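Long-range contacts in inositol-1-monophosphatase (Nostoc sp., PDB 5ZHH), which catalyses the hydrolysis of inositol monophosphates to inositol and inorganic phosphate, probably with the help of metal ions as in related phosphatases: residues Q5-I10 with P114-I119; P63-L68 with Y82-D87; G189-D194 with Y206-I211; K229-D234 with R244-N249. All coordinates share one frame; numbering follows the deposited sequence.

Contact 1: residues Q5-I10 with P114-I119; sequences QTFLDI and PQVGVI
L8 sets its CD1 against two valines of strand 113-121, a helix-on-sheet packing within the layered alpha/beta fold of the inositol monophosphatases. CD1 comes closest to CG2 of V118, at 3.6 Å, and also reaches CG1 of V116, 4.0 Å away. L8 gets there because its CG stands anti to the backbone N (chi1 177°), swinging the branched end onto the strand. V116 fits between two successive residues of the helix turn: its CG1 lies 3.7 Å from CA of L8, while its CG2 meets CB of F7 at 3.9 Å. Both valines hold CG1 anti to N, but V116 uses both methyls while V118 reaches L8 with CG2 alone. Between them G117 has no side chain, and its CB direction would point away from the helix.

The segments run nearly side by side, their axes 8.3 Å apart at 23°, so the V116-V118 ridge follows the helix, and V118 goes on to touch A11, T12 and A15. Short beta-branched and leucine side chains suit such a buried, apolar seam. Just before it, Q115 and V116 both face L108 in a classic beta bulge. The F7 ring turns off the strand, meeting V116 CG2 only at its edge and lying edge-to-face with F62.

The helix also borders a second subunit, where D9 OD2 makes a salt bridge with R60 of that subunit. The other oxygen of this carboxylate, OD1 of D9, is met from above its plane by NE2 of Q5, one helical turn earlier, at 3.1 Å and with an N-H...O angle of 163°.

Contact 2: residues P63-L68 with Y82-D87; sequences PQHSIL and YLWAID
Four backbone hydrogen bonds zip strand 66-69 to strand 82-90 in a parallel ladder. S66 N gives to Y82 O and I86 N to L68 O, while the backbone of W84 both gives, N to S66 O, and receives, its O taking L68 N in the shortest bond, 2.6 Å. Just ahead, a side-chain bond extends the ladder: the indole NE1 of W84 donates to ND1 of H65 at 2.9 Å, bent to 151°, in the imidazole plane.

That bond helps to fix the rotation of the H65 ring, and Y82 stacks on it. The two rings form an offset stack, centroids 4.3 Å apart and planes at 18°, while CB of Y82 sits over the centre of the imidazole, 3.5 Å from its centroid, as a CH-pi contact. F62 stacks with the same imidazole, and the F7 ring meets both H65 and Y82, so the aromatic cluster carries on into helix 3-25.

I67 lays its CD1 on CB of W84, 3.6 Å away, on the face that helix 44-61 covers through L55 and I58. S66, L68, L83 and A85 point to the other face, where helix 213-225 receives L68 and A85; S66 OG is hydrogen-bonded to N77 O. Farther along strand 82-90, D87 lies close to the like-charged D90 and D215, a grouping consistent with the metal site of this family.

Because ND1 of H65 acts as an acceptor, that nitrogen is without a proton, and a neutral imidazole would probably carry its hydrogen on NE2, the atom lying over the Y82 ring.

Contact 3: residues G189-D194 with Y206-I211; sequences GSAALD and YWERGI
Y206 offers one face of its ring to D194, whose CB lies above it, displaced toward the rim and 3.8 Å from CD1 of Y206. The methylene makes the CH-pi contact, while OD2 of D194 also comes near the rim at CE1, and the carboxylate plane is turned 54° from the ring. One helical turn earlier, CB of A191 packs against the phenol end, 3.3 Å from OH of Y206; the small methyl of alanine suits this close approach.

The phenol is held by its own strand. OH of Y206 donates to OE1 of E208 at 2.5 Å, on the anti lone pair of that oxygen, which lies in the plane of the ring. The extended E208 side chain thereby comes within 4.8 Å of OD2 of D194, a like-charged neighbour. A water bridges them, 2.8 Å from D194 OD2 and 2.8 Å from E208 OE1, and probably eases the repulsion. The other oxygen of D194, OD1, is hydrogen-bonded to S188 OG. An alanine in place of Y206 would remove ring and hydroxyl, and would probably uncover the D194 methylene on this side and leave E208 OE1 without its short bond.

S190 caps the helix: its OG takes the amide of L193 at 3.2 Å, and D90 OD2 also pairs with S190 OG and with A192 N, so the helix start would help to stabilise the D90 carboxylate.

Helix 191-199 thus lies on strand 205-208, with strand 156-158 touching D194 and Y206 through V157, and strand 245-248 touching Y206 through I245 and A247.

Contact 4: residues K229-D234 with R244-N249; sequences KVTAYD and RILATN
Strands 229-231 and 245-248 form the antiparallel edge of the smaller mixed sheet, 229-231 being its outermost strand within the chain. K229 and T248 are a hydrogen-bonded pair, each amide giving to the other's carbonyl; T231 and L246 repeat this with T231 N to L246 O at 2.9 Å and L246 N to T231 O at 2.8 Å. Between them V230 and A247 form a non-hydrogen-bonded pair. CG1 of V230 meets CD1 of I245 at 3.7 Å on the face covered by helix 213-225, where branched aliphatic residues suit the apolar layer under the helix.

Past the strand, the Y233 ring swings back across the end of its partner. Its CE1 edge comes 3.4 Å from O of I245, while NH1 of R244 lies obliquely 3.2 Å from CE2 of Y233, the guanidinium at 63° to the ring. NH2 of R244 is salt-bridged to D169, which helps hold the arginine in place. An alanine replacing Y233 would remove the ring and with it both contacts, and would probably leave R244 less firmly held on this side.

T231 holds OG1 in the crowded position between N and carbonyl carbon (chi1 65°), and from there OG1 donates to a lone pair of A232 O at 2.7 Å. With that proton spent, the bond of T231 OG1 to H253 NE2 implies that the histidine is probably protonated on NE2, its ND1 being bonded to T248 OG1.

How the contacts relate
From the N terminus, contact 1 closes the first and widest loop, bringing helix 3-25 onto strand 113-121. Contact 2 falls within that loop, joining neighbouring parallel strands of the same larger sheet; the two meet where the F7 ring packs on H65 and Y82. Contacts 3 and 4 follow in series, each closing a short loop in the second half of the chain, and none of the four cross. They share the smaller sheet: strand 205-208 pairs with strand 245-248, and the Y233 hydroxyl packs beside E208 and R209. Contact 1 reaches contact 3 where I119 touches A192 and L193, so helix 191-199 links the two sheets.

Contact 1: residues Q5-I10 with P114-I119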
# COMPACT_ATOMS: atom_id res chain seq x y z
N GLN A 5 -22.89 -15.06 8.18
CA GLN A 5 -21.65 -14.42 8.60
C GLN A 5 -20.54 -15.45 8.80
O GLN A 5 -19.38 -15.19 8.46
CB GLN A 5 -21.88 -13.63 9.89
CG GLN A 5 -20.68 -12.83 10.35
CD GLN A 5 -20.43 -11.62 9.48
OE1 GLN A 5 -21.30 -10.76 9.33
NE2 GLN A 5 -19.23 -11.54 8.90
N THR A 6 -20.88 -16.62 9.33
CA THR A 6 -19.89 -17.68 9.46
C THR A 6 -19.37 -18.12 8.10
O THR A 6 -18.15 -18.30 7.92
CB THR A 6 -20.50 -18.86 10.22
OG1 THR A 6 -20.78 -18.47 11.56
CG2 THR A 6 -19.56 -20.07 10.23
N PHE A 7 -20.27 -18.28 7.12
CA PHE A 7 -19.84 -18.61 5.77
C PHE A 7 -18.96 -17.52 5.19
O PHE A 7 -17.93 -17.80 4.57
CB PHE A 7 -21.05 -18.82 4.86
CG PHE A 7 -21.93 -19.95 5.28
CD1 PHE A 7 -21.40 -21.07 5.88
CD2 PHE A 7 -23.30 -19.90 5.07
CE1 PHE A 7 -22.21 -22.13 6.26
CE2 PHE A 7 -24.12 -20.95 5.44
CZ PHE A 7 -23.57 -22.06 6.04
N LEU A 8 -19.35 -16.26 5.41
CA LEU A 8 -18.61 -15.13 4.87
C LEU A 8 -17.22 -15.01 5.49
O LEU A 8 -16.25 -14.66 4.81
CB LEU A 8 -19.42 -13.85 5.08
CG LEU A 8 -18.76 -12.55 4.62
CD1 LEU A 8 -18.51 -12.59 3.12
CD2 LEU A 8 -19.62 -11.35 5.00
N ASP A 9 -17.11 -15.27 6.80
CA ASP A 9 -15.81 -15.24 7.46
C ASP A 9 -14.84 -16.22 6.82
O ASP A 9 -13.67 -15.90 6.60
CB ASP A 9 -15.96 -15.57 8.96
CG ASP A 9 -16.63 -14.47 9.74
OD1 ASP A 9 -16.74 -13.33 9.24
OD2 ASP A 9 -17.06 -14.75 10.89
N ILE A 10 -15.31 -17.45 6.54
CA ILE A 10 -14.42 -18.47 6.02
C ILE A 10 -14.08 -18.20 4.56
O ILE A 10 -12.94 -18.39 4.12
CB ILE A 10 -15.05 -19.87 6.19
CG1 ILE A 10 -15.20 -20.19 7.68
CG2 ILE A 10 -14.20 -20.92 5.51
CD1 ILE A 10 -13.94 -19.96 8.46
N PRO A 114 -27.41 -17.40 -5.15
CA PRO A 114 -26.21 -16.77 -4.58
C PRO A 114 -26.53 -16.04 -3.28
O PRO A 114 -27.42 -15.19 -3.22
CB PRO A 114 -25.77 -15.78 -5.67
CG PRO A 114 -26.40 -16.32 -6.95
CD PRO A 114 -27.70 -16.92 -6.52
N GLN A 115 -25.80 -16.39 -2.22
CA GLN A 115 -26.05 -15.81 -0.90
C GLN A 115 -24.81 -15.30 -0.18
O GLN A 115 -24.95 -14.49 0.74
CB GLN A 115 -26.75 -16.84 0.01
CG GLN A 115 -28.18 -17.16 -0.40
CD GLN A 115 -29.16 -16.05 -0.08
OE1 GLN A 115 -29.71 -15.99 1.02
NE2 GLN A 115 -29.38 -15.16 -1.04
N VAL A 116 -23.62 -15.77 -0.53
CA VAL A 116 -22.37 -15.29 0.05
C VAL A 116 -21.37 -15.09 -1.07
O VAL A 116 -21.22 -15.95 -1.94
CB VAL A 116 -21.80 -16.26 1.11
CG1 VAL A 116 -20.49 -15.71 1.68
CG2 VAL A 116 -22.81 -16.52 2.21
N GLY A 117 -20.65 -13.96 -1.03
CA GLY A 117 -19.68 -13.70 -2.06
C GLY A 117 -18.45 -12.96 -1.58
O GLY A 117 -18.56 -11.97 -0.85
N VAL A 118 -17.28 -13.45 -1.97
CA VAL A 118 -16.02 -12.75 -1.73
C VAL A 118 -15.24 -12.71 -3.04
O VAL A 118 -15.07 -13.74 -3.70
CB VAL A 118 -15.17 -13.42 -0.63
CG1 VAL A 118 -13.88 -12.65 -0.46
CG2 VAL A 118 -15.94 -13.43 0.70
N ILE A 119 -14.77 -11.52 -3.41
CA ILE A 119 -13.95 -11.32 -4.59
C ILE A 119 -12.72 -10.53 -4.16
O ILE A 119 -12.85 -9.44 -3.60
CB ILE A 119 -14.72 -10.57 -5.70
CG1 ILE A 119 -15.91 -11.42 -6.14
CG2 ILE A 119 -13.81 -10.25 -6.88
CD1 ILE A 119 -16.94 -10.64 -6.98

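Contact 2: residues P63-L68 with Y82-D87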
# COMPACT_ATOMS: atom_id res chain seq x y z
N PRO A 63 -17.20 -29.57 5.80
CA PRO A 63 -16.99 -30.86 5.12
C PRO A 63 -18.22 -31.39 4.39
O PRO A 63 -18.06 -32.20 3.47
CB PRO A 63 -16.56 -31.80 6.25
CG PRO A 63 -16.97 -31.14 7.51
CD PRO A 63 -17.02 -29.66 7.26
N GLN A 64 -19.42 -30.98 4.78
CA GLN A 64 -20.65 -31.48 4.16
C GLN A 64 -21.11 -30.65 2.97
O GLN A 64 -22.09 -31.02 2.32
CB GLN A 64 -21.77 -31.58 5.20
CG GLN A 64 -21.77 -32.88 6.01
CD GLN A 64 -20.45 -33.16 6.69
OE1 GLN A 64 -20.02 -32.42 7.57
NE2 GLN A 64 -19.78 -34.24 6.28
N HIS A 65 -20.45 -29.53 2.68
CA HIS A 65 -20.85 -28.72 1.54
C HIS A 65 -20.28 -29.30 0.24
O HIS A 65 -19.29 -30.02 0.24
CB HIS A 65 -20.37 -27.28 1.71
CG HIS A 65 -21.02 -26.54 2.84
ND1 HIS A 65 -20.90 -25.18 3.00
CD2 HIS A 65 -21.79 -26.98 3.86
CE1 HIS A 65 -21.58 -24.81 4.07
NE2 HIS A 65 -22.13 -25.88 4.62
N SER A 66 -20.92 -28.95 -0.87
CA SER A 66 -20.46 -29.35 -2.19
C SER A 66 -19.73 -28.20 -2.87
O SER A 66 -19.95 -27.03 -2.54
CB SER A 66 -21.62 -29.82 -3.07
OG SER A 66 -22.12 -31.08 -2.65
N ILE A 67 -18.84 -28.54 -3.80
CA ILE A 67 -17.99 -27.58 -4.50
C ILE A 67 -18.23 -27.66 -6.00
O ILE A 67 -18.34 -28.76 -6.56
CB ILE A 67 -16.50 -27.83 -4.19
CG1 ILE A 67 -16.24 -27.86 -2.68
CG2 ILE A 67 -15.65 -26.76 -4.87
CD1 ILE A 67 -16.61 -26.59 -1.98
N LEU A 68 -18.33 -26.50 -6.64
CA LEU A 68 -18.31 -26.37 -8.10
C LEU A 68 -17.10 -25.55 -8.52
O LEU A 68 -16.93 -24.42 -8.06
CB LEU A 68 -19.60 -25.74 -8.63
CG LEU A 68 -19.65 -25.66 -10.16
CD1 LEU A 68 -19.69 -27.04 -10.79
CD2 LEU A 68 -20.86 -24.84 -10.59
N TYR A 82 -25.93 -26.66 -0.01
CA TYR A 82 -24.78 -25.76 -0.03
C TYR A 82 -23.85 -26.14 -1.17
O TYR A 82 -23.34 -27.27 -1.21
CB TYR A 82 -24.04 -25.80 1.30
CG TYR A 82 -24.89 -25.35 2.47
CD1 TYR A 82 -25.28 -24.03 2.60
CD2 TYR A 82 -25.31 -26.26 3.43
CE1 TYR A 82 -26.06 -23.62 3.66
CE2 TYR A 82 -26.09 -25.86 4.50
CZ TYR A 82 -26.46 -24.53 4.61
OH TYR A 82 -27.24 -24.13 5.67
N LEU A 83 -23.62 -25.21 -2.09
CA LEU A 83 -22.76 -25.43 -3.24
C LEU A 83 -21.88 -24.20 -3.41
O LEU A 83 -22.39 -23.11 -3.69
CB LEU A 83 -23.57 -25.70 -4.51
CG LEU A 83 -22.74 -25.94 -5.78
CD1 LEU A 83 -21.89 -27.19 -5.61
CD2 LEU A 83 -23.64 -26.07 -7.02
N TRP A 84 -20.57 -24.39 -3.27
CA TRP A 84 -19.61 -23.30 -3.44
C TRP A 84 -19.18 -23.24 -4.90
O TRP A 84 -18.81 -24.26 -5.49
CB TRP A 84 -18.39 -23.50 -2.55
CG TRP A 84 -18.66 -23.34 -1.08
CD1 TRP A 84 -19.05 -24.32 -0.22
CD2 TRP A 84 -18.55 -22.14 -0.31
NE1 TRP A 84 -19.20 -23.80 1.04
CE2 TRP A 84 -18.90 -22.47 1.02
CE3 TRP A 84 -18.21 -20.82 -0.61
CZ2 TRP A 84 -18.91 -21.52 2.04
CZ3 TRP A 84 -18.22 -19.88 0.42
CH2 TRP A 84 -18.57 -20.23 1.72
N ALA A 85 -19.26 -22.05 -5.48
CA ALA A 85 -18.84 -21.80 -6.86
C ALA A 85 -17.53 -21.03 -6.79
O ALA A 85 -17.52 -19.84 -6.43
CB ALA A 85 -19.91 -21.04 -7.64
N ILE A 86 -16.43 -21.70 -7.14
CA ILE A 86 -15.07 -21.22 -6.88
C ILE A 86 -14.38 -20.92 -8.21
O ILE A 86 -14.30 -21.80 -9.08
CB ILE A 86 -14.25 -22.27 -6.12
CG1 ILE A 86 -14.85 -22.56 -4.75
CG2 ILE A 86 -12.81 -21.81 -5.98
CD1 ILE A 86 -15.29 -21.35 -4.03
N ASP A 87 -13.86 -19.70 -8.36
CA ASP A 87 -12.86 -19.45 -9.40
C ASP A 87 -11.54 -19.11 -8.73
O ASP A 87 -11.40 -18.01 -8.17
CB ASP A 87 -13.27 -18.34 -10.36
CG ASP A 87 -12.43 -18.34 -11.64
OD1 ASP A 87 -11.31 -18.90 -11.64
OD2 ASP A 87 -12.88 -17.78 -12.66

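Contact 3: residues G189-D194 with Y206-I211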
# COMPACT_ATOMS: atom_id res chain seq x y z
N GLY A 189 -11.41 -7.68 -18.70
CA GLY A 189 -10.93 -9.05 -18.76
C GLY A 189 -11.23 -9.91 -17.54
O GLY A 189 -10.77 -11.05 -17.50
N SER A 190 -11.99 -9.41 -16.57
CA SER A 190 -12.39 -10.22 -15.41
C SER A 190 -13.86 -9.97 -15.10
O SER A 190 -14.22 -8.89 -14.63
CB SER A 190 -11.53 -9.90 -14.18
OG SER A 190 -12.09 -10.50 -13.02
N ALA A 191 -14.70 -10.99 -15.32
CA ALA A 191 -16.13 -10.85 -15.07
C ALA A 191 -16.43 -10.63 -13.59
O ALA A 191 -17.33 -9.85 -13.24
CB ALA A 191 -16.88 -12.07 -15.61
N ALA A 192 -15.69 -11.31 -12.70
CA ALA A 192 -15.93 -11.11 -11.27
C ALA A 192 -15.62 -9.68 -10.85
O ALA A 192 -16.40 -9.05 -10.13
CB ALA A 192 -15.12 -12.11 -10.45
N LEU A 193 -14.49 -9.15 -11.32
CA LEU A 193 -14.16 -7.76 -11.01
C LEU A 193 -15.13 -6.80 -11.67
O LEU A 193 -15.42 -5.74 -11.11
CB LEU A 193 -12.72 -7.43 -11.43
CG LEU A 193 -11.67 -8.00 -10.47
CD1 LEU A 193 -10.25 -7.70 -10.96
CD2 LEU A 193 -11.88 -7.44 -9.06
N ASP A 194 -15.65 -7.14 -12.86
CA ASP A 194 -16.66 -6.28 -13.47
C ASP A 194 -17.88 -6.17 -12.57
O ASP A 194 -18.40 -5.07 -12.34
CB ASP A 194 -17.03 -6.80 -14.86
CG ASP A 194 -15.90 -6.66 -15.86
OD1 ASP A 194 -14.99 -5.83 -15.62
OD2 ASP A 194 -15.94 -7.33 -16.91
N TYR A 206 -23.21 -3.89 -16.44
CA TYR A 206 -22.35 -4.92 -16.99
C TYR A 206 -23.26 -5.96 -17.63
O TYR A 206 -24.33 -6.27 -17.09
CB TYR A 206 -21.47 -5.53 -15.89
CG TYR A 206 -20.96 -6.94 -16.16
CD1 TYR A 206 -20.03 -7.19 -17.16
CD2 TYR A 206 -21.43 -8.02 -15.41
CE1 TYR A 206 -19.57 -8.48 -17.40
CE2 TYR A 206 -20.97 -9.31 -15.64
CZ TYR A 206 -20.05 -9.53 -16.63
OH TYR A 206 -19.62 -10.81 -16.87
N TRP A 207 -22.88 -6.45 -18.81
CA TRP A 207 -23.58 -7.57 -19.43
C TRP A 207 -22.56 -8.46 -20.11
O TRP A 207 -21.50 -7.99 -20.55
CB TRP A 207 -24.65 -7.10 -20.43
CG TRP A 207 -24.11 -6.80 -21.80
CD1 TRP A 207 -24.10 -7.64 -22.88
CD2 TRP A 207 -23.48 -5.59 -22.22
NE1 TRP A 207 -23.52 -7.01 -23.96
CE2 TRP A 207 -23.13 -5.75 -23.58
CE3 TRP A 207 -23.19 -4.37 -21.59
CZ2 TRP A 207 -22.49 -4.75 -24.32
CZ3 TRP A 207 -22.56 -3.37 -22.32
CH2 TRP A 207 -22.22 -3.57 -23.67
N GLU A 208 -22.88 -9.75 -20.21
CA GLU A 208 -21.96 -10.67 -20.86
C GLU A 208 -22.68 -11.98 -21.17
O GLU A 208 -23.62 -12.36 -20.46
CB GLU A 208 -20.71 -10.94 -19.99
CG GLU A 208 -19.62 -11.67 -20.75
CD GLU A 208 -18.26 -11.60 -20.09
OE1 GLU A 208 -18.15 -11.14 -18.92
OE2 GLU A 208 -17.28 -12.01 -20.74
N ARG A 209 -22.24 -12.64 -22.23
CA ARG A 209 -22.67 -14.00 -22.55
C ARG A 209 -21.48 -14.94 -22.44
O ARG A 209 -20.32 -14.52 -22.44
CB ARG A 209 -23.28 -14.08 -23.95
CG ARG A 209 -22.30 -13.81 -25.08
CD ARG A 209 -22.84 -14.28 -26.43
NE ARG A 209 -22.95 -15.73 -26.52
CZ ARG A 209 -21.94 -16.54 -26.84
NH1 ARG A 209 -20.74 -16.05 -27.10
NH2 ARG A 209 -22.14 -17.85 -26.89
N GLY A 210 -21.78 -16.23 -22.34
CA GLY A 210 -20.74 -17.23 -22.26
C GLY A 210 -20.02 -17.27 -20.94
O GLY A 210 -18.86 -17.71 -20.88
N ILE A 211 -20.66 -16.83 -19.85
CA ILE A 211 -20.01 -16.87 -18.55
C ILE A 211 -20.37 -18.17 -17.84
O ILE A 211 -21.34 -18.86 -18.18
CB ILE A 211 -20.35 -15.65 -17.68
CG1 ILE A 211 -21.85 -15.41 -17.57
CG2 ILE A 211 -19.68 -14.41 -18.24
CD1 ILE A 211 -22.56 -16.20 -16.48
O HOH W 1 -15.74 -9.74 -18.40

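Contact 4: residues K229-D234 with R244-N249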
# COMPACT_ATOMS: atom_id res chain seq x y z
N LYS A 229 -29.05 -4.74 -9.36
CA LYS A 229 -30.03 -5.67 -9.91
C LYS A 229 -29.39 -6.56 -10.97
O LYS A 229 -28.61 -6.09 -11.80
CB LYS A 229 -31.21 -4.89 -10.52
CG LYS A 229 -32.36 -5.74 -11.00
CD LYS A 229 -33.54 -4.87 -11.40
CE LYS A 229 -34.63 -5.69 -12.06
NZ LYS A 229 -35.87 -4.90 -12.30
N VAL A 230 -29.72 -7.85 -10.93
CA VAL A 230 -29.14 -8.85 -11.83
C VAL A 230 -30.25 -9.69 -12.44
O VAL A 230 -31.03 -10.31 -11.70
CB VAL A 230 -28.13 -9.76 -11.11
CG1 VAL A 230 -27.49 -10.72 -12.09
CG2 VAL A 230 -27.07 -8.93 -10.41
N THR A 231 -30.33 -9.72 -13.77
CA THR A 231 -31.37 -10.46 -14.49
C THR A 231 -30.78 -11.04 -15.77
O THR A 231 -29.59 -10.87 -16.07
CB THR A 231 -32.55 -9.56 -14.87
OG1 THR A 231 -32.10 -8.57 -15.80
CG2 THR A 231 -33.13 -8.86 -13.65
N ALA A 232 -31.63 -11.70 -16.56
CA ALA A 232 -31.31 -11.99 -17.95
C ALA A 232 -31.36 -10.70 -18.77
O ALA A 232 -31.73 -9.63 -18.28
CB ALA A 232 -32.29 -13.02 -18.52
N TYR A 233 -30.96 -10.81 -20.04
CA TYR A 233 -30.94 -9.62 -20.90
C TYR A 233 -32.31 -8.97 -20.99
O TYR A 233 -32.42 -7.73 -21.01
CB TYR A 233 -30.45 -9.98 -22.31
CG TYR A 233 -28.95 -10.20 -22.48
CD1 TYR A 233 -28.11 -10.50 -21.40
CD2 TYR A 233 -28.39 -10.13 -23.75
CE1 TYR A 233 -26.74 -10.72 -21.60
CE2 TYR A 233 -27.04 -10.35 -23.96
CZ TYR A 233 -26.22 -10.64 -22.89
OH TYR A 233 -24.88 -10.85 -23.14
N ASP A 234 -33.38 -9.77 -21.04
CA ASP A 234 -34.73 -9.24 -21.22
C ASP A 234 -35.42 -8.91 -19.91
O ASP A 234 -36.64 -8.65 -19.91
CB ASP A 234 -35.60 -10.22 -22.02
CG ASP A 234 -35.79 -11.56 -21.32
OD1 ASP A 234 -35.31 -11.73 -20.18
OD2 ASP A 234 -36.42 -12.45 -21.92
N ARG A 244 -25.70 -16.09 -19.66
CA ARG A 244 -25.95 -14.68 -19.92
C ARG A 244 -26.33 -13.97 -18.64
O ARG A 244 -27.05 -14.53 -17.80
CB ARG A 244 -27.04 -14.47 -20.98
CG ARG A 244 -26.75 -15.19 -22.28
CD ARG A 244 -27.86 -15.03 -23.31
NE ARG A 244 -27.31 -15.26 -24.64
CZ ARG A 244 -27.21 -14.34 -25.59
NH1 ARG A 244 -27.65 -13.11 -25.38
NH2 ARG A 244 -26.68 -14.67 -26.76
N ILE A 245 -25.84 -12.74 -18.49
CA ILE A 245 -26.08 -11.97 -17.27
C ILE A 245 -26.20 -10.49 -17.64
O ILE A 245 -25.48 -9.99 -18.51
CB ILE A 245 -24.95 -12.20 -16.24
CG1 ILE A 245 -25.22 -11.39 -14.97
CG2 ILE A 245 -23.59 -11.86 -16.85
CD1 ILE A 245 -24.36 -11.78 -13.77
N LEU A 246 -27.15 -9.81 -17.00
CA LEU A 246 -27.30 -8.36 -17.07
C LEU A 246 -27.28 -7.84 -15.64
O LEU A 246 -28.15 -8.21 -14.85
CB LEU A 246 -28.60 -7.96 -17.77
CG LEU A 246 -28.99 -6.49 -17.68
CD1 LEU A 246 -27.92 -5.62 -18.34
CD2 LEU A 246 -30.35 -6.26 -18.34
N ALA A 247 -26.31 -6.99 -15.32
CA ALA A 247 -26.06 -6.60 -13.93
C ALA A 247 -25.80 -5.10 -13.86
O ALA A 247 -24.83 -4.61 -14.45
CB ALA A 247 -24.87 -7.38 -13.36
N THR A 248 -26.66 -4.37 -13.16
CA THR A 248 -26.61 -2.91 -13.18
C THR A 248 -26.85 -2.34 -11.80
O THR A 248 -27.16 -3.06 -10.84
CB THR A 248 -27.65 -2.31 -14.14
OG1 THR A 248 -28.95 -2.43 -13.56
CG2 THR A 248 -27.63 -3.01 -15.50
N ASN A 249 -26.75 -1.01 -11.71
CA ASN A 249 -27.10 -0.27 -10.50
C ASN A 249 -28.59 -0.27 -10.22
O ASN A 249 -28.99 0.26 -9.18
CB ASN A 249 -26.60 1.18 -10.59
CG ASN A 249 -27.26 1.99 -11.71
OD1 ASN A 249 -28.20 1.54 -12.36
ND2 ASN A 249 -26.75 3.21 -11.93